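Local coordinates for protein possible prolidase (Bifidobacterium longum NCC2705, PDB 2P9B) that is of unproven function but is probably a hydrolase of the amidohydrolase type, acting on carbon–nitrogen bonds, at residues V138-V143 against P175-T180; T144-I149 against I159-P164. One frame throughout, in Å; residues are numbered along the deposited sequence.

Contact 1 (V138-V143 against P175-T180)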
loop_
_atom_site.group_PDB
_atom_site.type_symbol
_atom_site.label_atom_id
_atom_site.label_comp_id
_atom_site.label_asym_id
_atom_site.label_seq_id
_atom_site.Cartn_x
_atom_site.Cartn_y
_atom_site.Cartn_z
ATOM N N VAL A 138 11.060 -6.151 -11.313
ATOM C CA VAL A 138 12.194 -6.278 -12.224
ATOM C C VAL A 138 11.674 -6.796 -13.562
ATOM O O VAL A 138 11.947 -6.224 -14.618
ATOM C CB VAL A 138 13.257 -7.252 -11.671
ATOM C CG1 VAL A 138 14.348 -7.475 -12.708
ATOM C CG2 VAL A 138 13.852 -6.692 -10.392
ATOM N N GLY A 139 10.917 -7.884 -13.498
ATOM C CA GLY A 139 10.340 -8.476 -14.690
ATOM C C GLY A 139 8.923 -8.897 -14.362
ATOM O O GLY A 139 8.142 -8.098 -13.851
ATOM N N TYR A 140 8.587 -10.154 -14.632
ATOM C CA TYR A 140 7.247 -10.636 -14.340
ATOM C C TYR A 140 7.225 -11.691 -13.237
ATOM O O TYR A 140 6.299 -12.506 -13.145
ATOM C CB TYR A 140 6.605 -11.140 -15.634
ATOM C CG TYR A 140 6.447 -10.010 -16.625
ATOM C CD1 TYR A 140 5.636 -8.915 -16.328
ATOM C CD2 TYR A 140 7.176 -9.985 -17.816
ATOM C CE1 TYR A 140 5.555 -7.815 -17.183
ATOM C CE2 TYR A 140 7.102 -8.884 -18.682
ATOM C CZ TYR A 140 6.290 -7.805 -18.357
ATOM O OH TYR A 140 6.220 -6.711 -19.192
ATOM N N GLU A 141 8.236 -11.631 -12.369
ATOM C CA GLU A 141 8.364 -12.559 -11.252
ATOM C C GLU A 141 7.275 -12.379 -10.198
ATOM O O GLU A 141 6.928 -13.329 -9.492
ATOM C CB GLU A 141 9.747 -12.421 -10.592
ATOM C CG GLU A 141 10.024 -11.101 -9.858
ATOM C CD GLU A 141 10.241 -9.913 -10.786
ATOM O OE1 GLU A 141 10.480 -10.123 -11.993
ATOM O OE2 GLU A 141 10.191 -8.764 -10.302
ATOM N N VAL A 142 6.746 -11.164 -10.068
ATOM C CA VAL A 142 5.689 -10.936 -9.086
ATOM C C VAL A 142 4.375 -11.462 -9.655
ATOM O O VAL A 142 3.527 -11.961 -8.920
ATOM C CB VAL A 142 5.550 -9.441 -8.714
ATOM C CG1 VAL A 142 4.521 -9.273 -7.597
ATOM C CG2 VAL A 142 6.896 -8.907 -8.241
ATOM N N VAL A 143 4.207 -11.361 -10.969
ATOM C CA VAL A 143 2.997 -11.882 -11.589
ATOM C C VAL A 143 2.971 -13.381 -11.296
ATOM O O VAL A 143 1.949 -13.941 -10.920
ATOM C CB VAL A 143 3.003 -11.664 -13.119
ATOM C CG1 VAL A 143 1.867 -12.452 -13.767
ATOM C CG2 VAL A 143 2.840 -10.184 -13.426
ATOM N N PRO A 175 15.453 -1.110 -13.051
ATOM C CA PRO A 175 14.650 -1.924 -13.968
ATOM C C PRO A 175 13.410 -1.143 -14.393
ATOM O O PRO A 175 12.760 -0.504 -13.564
ATOM C CB PRO A 175 14.306 -3.152 -13.129
ATOM C CG PRO A 175 14.210 -2.580 -11.744
ATOM C CD PRO A 175 15.411 -1.658 -11.684
ATOM N N LEU A 176 13.094 -1.181 -15.683
ATOM C CA LEU A 176 11.930 -0.469 -16.190
ATOM C C LEU A 176 11.740 -0.681 -17.680
ATOM O O LEU A 176 12.613 -1.223 -18.357
ATOM C CB LEU A 176 12.070 1.031 -15.895
ATOM C CG LEU A 176 13.343 1.757 -16.357
ATOM C CD1 LEU A 176 13.249 2.071 -17.836
ATOM C CD2 LEU A 176 13.515 3.050 -15.567
ATOM N N ILE A 177 10.574 -0.288 -18.178
ATOM C CA ILE A 177 10.293 -0.369 -19.601
ATOM C C ILE A 177 10.593 1.062 -20.019
ATOM O O ILE A 177 9.892 1.996 -19.632
ATOM C CB ILE A 177 8.821 -0.720 -19.881
ATOM C CG1 ILE A 177 8.531 -2.147 -19.403
ATOM C CG2 ILE A 177 8.542 -0.624 -21.371
ATOM C CD1 ILE A 177 7.091 -2.565 -19.563
ATOM N N ALA A 178 11.665 1.225 -20.784
ATOM C CA ALA A 178 12.113 2.537 -21.213
ATOM C C ALA A 178 11.318 3.154 -22.353
ATOM O O ALA A 178 11.147 2.548 -23.411
ATOM C CB ALA A 178 13.592 2.469 -21.594
ATOM N N LEU A 179 10.829 4.367 -22.116
ATOM C CA LEU A 179 10.091 5.114 -23.120
ATOM C C LEU A 179 11.092 6.176 -23.566
ATOM O O LEU A 179 11.406 7.100 -22.814
ATOM C CB LEU A 179 8.847 5.762 -22.507
ATOM C CG LEU A 179 7.831 4.787 -21.903
ATOM C CD1 LEU A 179 6.639 5.560 -21.352
ATOM C CD2 LEU A 179 7.379 3.798 -22.966
ATOM N N THR A 180 11.598 6.033 -24.786
ATOM C CA THR A 180 12.604 6.953 -25.297
ATOM C C THR A 180 12.185 7.807 -26.485
ATOM O O THR A 180 12.871 8.773 -26.817
ATOM C CB THR A 180 13.861 6.185 -25.711
ATOM O OG1 THR A 180 13.530 5.279 -26.771
ATOM C CG2 THR A 180 14.423 5.402 -24.532
#
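The phenol ring of Tyr140 reaches Ile177 with its hydroxyl end, while Pro164 lies over one face of the ring, toward its CE1 side. OH lies 4.3 Å from CD1 of Ile177, and the methyl lies beyond the oxygen and somewhat out of the ring plane. The polar business of the same hydroxyl is done with Asn194 of helix 184-196, so the approach to Ile177 is only loose packing. The other flat group, the carboxylate of Glu141, works within its own segment, through the syn lone pairs of its two oxygens. OE2 takes the amide of Val138 at 2.9 Å from N, and OE1 takes that of Gly139 at 2.7 Å from N. Glu141 gets there by folding back over the preceding loop, with chi1 at 68° and chi2 at -73°. Two amides just before the helix, whose N-cap is Tyr140, are thus tied down.

The held loop presents Val138 to Pro175. Here the proline ring does the reaching: its CB comes within 3.9 Å of Val138 CA, whereas the valine side chain leaves in the other direction and adds just a looser approach of CG1, 4.3 Å from that CB.

With no hydrogen bond between the segments and 119 Å² buried, this is a thin apolar touch at the surface, and the fixed shape of the 138-143 turn probably owes more to the Glu141 bonds than to Pro175.

Contact 2 (T144-I149 against I159-P164)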
loop_
_atom_site.group_PDB
_atom_site.type_symbol
_atom_site.label_atom_id
_atom_site.label_comp_id
_atom_site.label_asym_id
_atom_site.label_seq_id
_atom_site.Cartn_x
_atom_site.Cartn_y
_atom_site.Cartn_z
ATOM N N THR A 144 4.120 -14.021 -11.462
ATOM C CA THR A 144 4.236 -15.445 -11.209
ATOM C C THR A 144 3.868 -15.780 -9.768
ATOM O O THR A 144 3.079 -16.694 -9.522
ATOM C CB THR A 144 5.661 -15.922 -11.506
ATOM O OG1 THR A 144 5.941 -15.702 -12.892
ATOM C CG2 THR A 144 5.816 -17.397 -11.186
ATOM N N LEU A 145 4.438 -15.035 -8.825
ATOM C CA LEU A 145 4.174 -15.246 -7.403
ATOM C C LEU A 145 2.693 -15.037 -7.085
ATOM O O LEU A 145 2.074 -15.838 -6.384
ATOM C CB LEU A 145 5.027 -14.288 -6.562
ATOM C CG LEU A 145 4.810 -14.332 -5.044
ATOM C CD1 LEU A 145 5.167 -15.708 -4.514
ATOM C CD2 LEU A 145 5.668 -13.260 -4.372
ATOM N N ARG A 146 2.128 -13.954 -7.607
ATOM C CA ARG A 146 0.718 -13.657 -7.394
ATOM C C ARG A 146 -0.151 -14.823 -7.861
ATOM O O ARG A 146 -1.090 -15.226 -7.174
ATOM C CB ARG A 146 0.320 -12.400 -8.169
ATOM C CG ARG A 146 -1.165 -12.068 -8.107
ATOM C CD ARG A 146 -1.553 -11.175 -9.276
ATOM N NE ARG A 146 -1.557 -11.930 -10.532
ATOM C CZ ARG A 146 -1.448 -11.387 -11.740
ATOM N NH1 ARG A 146 -1.313 -10.072 -11.878
ATOM N NH2 ARG A 146 -1.491 -12.161 -12.816
ATOM N N ASP A 147 0.162 -15.359 -9.037
ATOM C CA ASP A 147 -0.617 -16.466 -9.574
ATOM C C ASP A 147 -0.527 -17.723 -8.711
ATOM O O ASP A 147 -1.509 -18.455 -8.578
ATOM C CB ASP A 147 -0.192 -16.780 -11.017
ATOM C CG ASP A 147 -0.625 -15.703 -12.003
ATOM O OD1 ASP A 147 -1.487 -14.874 -11.640
ATOM O OD2 ASP A 147 -0.116 -15.694 -13.148
ATOM N N GLN A 148 0.636 -17.972 -8.116
ATOM C CA GLN A 148 0.798 -19.149 -7.269
ATOM C C GLN A 148 -0.012 -18.979 -5.987
ATOM O O GLN A 148 -0.638 -19.922 -5.506
ATOM C CB GLN A 148 2.272 -19.377 -6.940
ATOM C CG GLN A 148 3.134 -19.592 -8.173
ATOM C CD GLN A 148 4.604 -19.705 -7.842
ATOM O OE1 GLN A 148 5.147 -18.891 -7.098
ATOM N NE2 GLN A 148 5.262 -20.711 -8.404
ATOM N N ILE A 149 0.009 -17.769 -5.435
ATOM C CA ILE A 149 -0.748 -17.472 -4.224
ATOM C C ILE A 149 -2.248 -17.594 -4.520
ATOM O O ILE A 149 -2.995 -18.212 -3.755
ATOM C CB ILE A 149 -0.432 -16.038 -3.716
ATOM C CG1 ILE A 149 1.020 -15.977 -3.235
ATOM C CG2 ILE A 149 -1.416 -15.634 -2.607
ATOM C CD1 ILE A 149 1.512 -14.583 -2.855
ATOM N N ILE A 159 -1.849 -9.925 -4.009
ATOM C CA ILE A 159 -0.948 -9.029 -4.721
ATOM C C ILE A 159 -1.435 -8.406 -6.024
ATOM O O ILE A 159 -1.987 -9.092 -6.888
ATOM C CB ILE A 159 0.392 -9.758 -5.069
ATOM C CG1 ILE A 159 1.077 -10.253 -3.796
ATOM C CG2 ILE A 159 1.320 -8.821 -5.845
ATOM C CD1 ILE A 159 2.333 -11.089 -4.074
ATOM N N LEU A 160 -1.255 -7.092 -6.140
ATOM C CA LEU A 160 -1.551 -6.396 -7.385
ATOM C C LEU A 160 -0.138 -6.161 -7.908
ATOM O O LEU A 160 0.606 -5.354 -7.351
ATOM C CB LEU A 160 -2.253 -5.062 -7.152
ATOM C CG LEU A 160 -3.777 -5.116 -7.050
ATOM C CD1 LEU A 160 -4.197 -5.736 -5.727
ATOM C CD2 LEU A 160 -4.322 -3.704 -7.183
ATOM N N ALA A 161 0.231 -6.889 -8.956
ATOM C CA ALA A 161 1.567 -6.794 -9.542
ATOM C C ALA A 161 1.602 -5.838 -10.726
ATOM O O ALA A 161 0.786 -5.932 -11.633
ATOM C CB ALA A 161 2.038 -8.183 -9.984
ATOM N N SER A 162 2.573 -4.931 -10.710
ATOM C CA SER A 162 2.712 -3.931 -11.757
ATOM C C SER A 162 3.644 -4.314 -12.896
ATOM O O SER A 162 3.596 -3.701 -13.962
ATOM C CB SER A 162 3.258 -2.644 -11.149
ATOM O OG SER A 162 4.609 -2.848 -10.756
ATOM N N GLY A 163 4.491 -5.314 -12.683
ATOM C CA GLY A 163 5.458 -5.637 -13.717
ATOM C C GLY A 163 6.450 -4.483 -13.675
ATOM O O GLY A 163 6.427 -3.698 -12.721
ATOM N N PRO A 164 7.339 -4.338 -14.667
ATOM C CA PRO A 164 8.281 -3.212 -14.597
ATOM C C PRO A 164 7.598 -1.857 -14.753
ATOM O O PRO A 164 6.614 -1.729 -15.477
ATOM C CB PRO A 164 9.269 -3.507 -15.729
ATOM C CG PRO A 164 8.497 -4.397 -16.660
ATOM C CD PRO A 164 7.698 -5.270 -15.746
#
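Ile159 packs its CD1 on Leu145 and Ile149, and this apolar meeting is the first kind of interaction in the contact. Its CG1 lies anti to the carbonyl carbon, and with chi2 at 175° the branch runs out straight, bringing CD1 against the two side chains of the helix. That methyl is 3.8 Å from CD1 of Ile149 and 4.0 Å from CD2 of Leu145, and Ile159 crosses each of these side chains at about a right angle. Nearer the backbone, CB of Arg146 packs against CB of Ile159 at 4.1 Å.

The aliphatic part of Arg146 passes slantwise over Ile159. Its CD sits 3.2 Å from the carbonyl O of Ile159, a close approach of a methylene to an oxygen that Asn200 also meets through a weak hydrogen bond. The guanidinium then passes obliquely by Ala161, with NH1 4.3 Å from its CB.

The charged interactions start from a bend at chi3 (72°), which turns the guanidinium back to its helix neighbour Asp147. NE and NH2 both grip OD1 in a side-on salt bridge, at 3.1 and 3.0 Å respectively. The oxygen lies in the guanidinium plane, yet both nitrogens approach it from one face of the carboxylate. NH1 bonds to Asn200 OD1 and Gly198 O. A leucine in place of Arg146 would probably leave Asp147 without this counter-charge and Asn200 OD1 and Gly198 O without the NH1 donor, and part of the cover along Ile159 would be lost.

The whole is the helix-to-strand half of a beta-alpha-beta unit: helix 141-150 packs on strand 158-160, which pairs in parallel with strand 129-134, while Ile159 also touches Ile132 of that strand and Leu145 turns to helix 113-126.

Helix 141-150 serves both contacts: its N-terminal approach meets 175-180 in contact 1, and its next turns pack on 159-164 in contact 2, which is nested inside the loop that contact 1 closes. Their centres are about 13 Å apart, and Pro164 bridges them. Its CG lies 3.5 Å from CG1 of Ile177, and its CD lies 3.6 Å from CE1 of Tyr140. Deeper in, Val142 CG1 meets Ala161 CB at 3.6 Å. Contact 2 is buried, contact 1 superficial. The side chain of Pro175 lies near, without touching, His77, His79 and Asp345, whose donor atoms face one vacant point and may form an unoccupied metal site of the kind that holds metal in metal-dependent amidohydrolases.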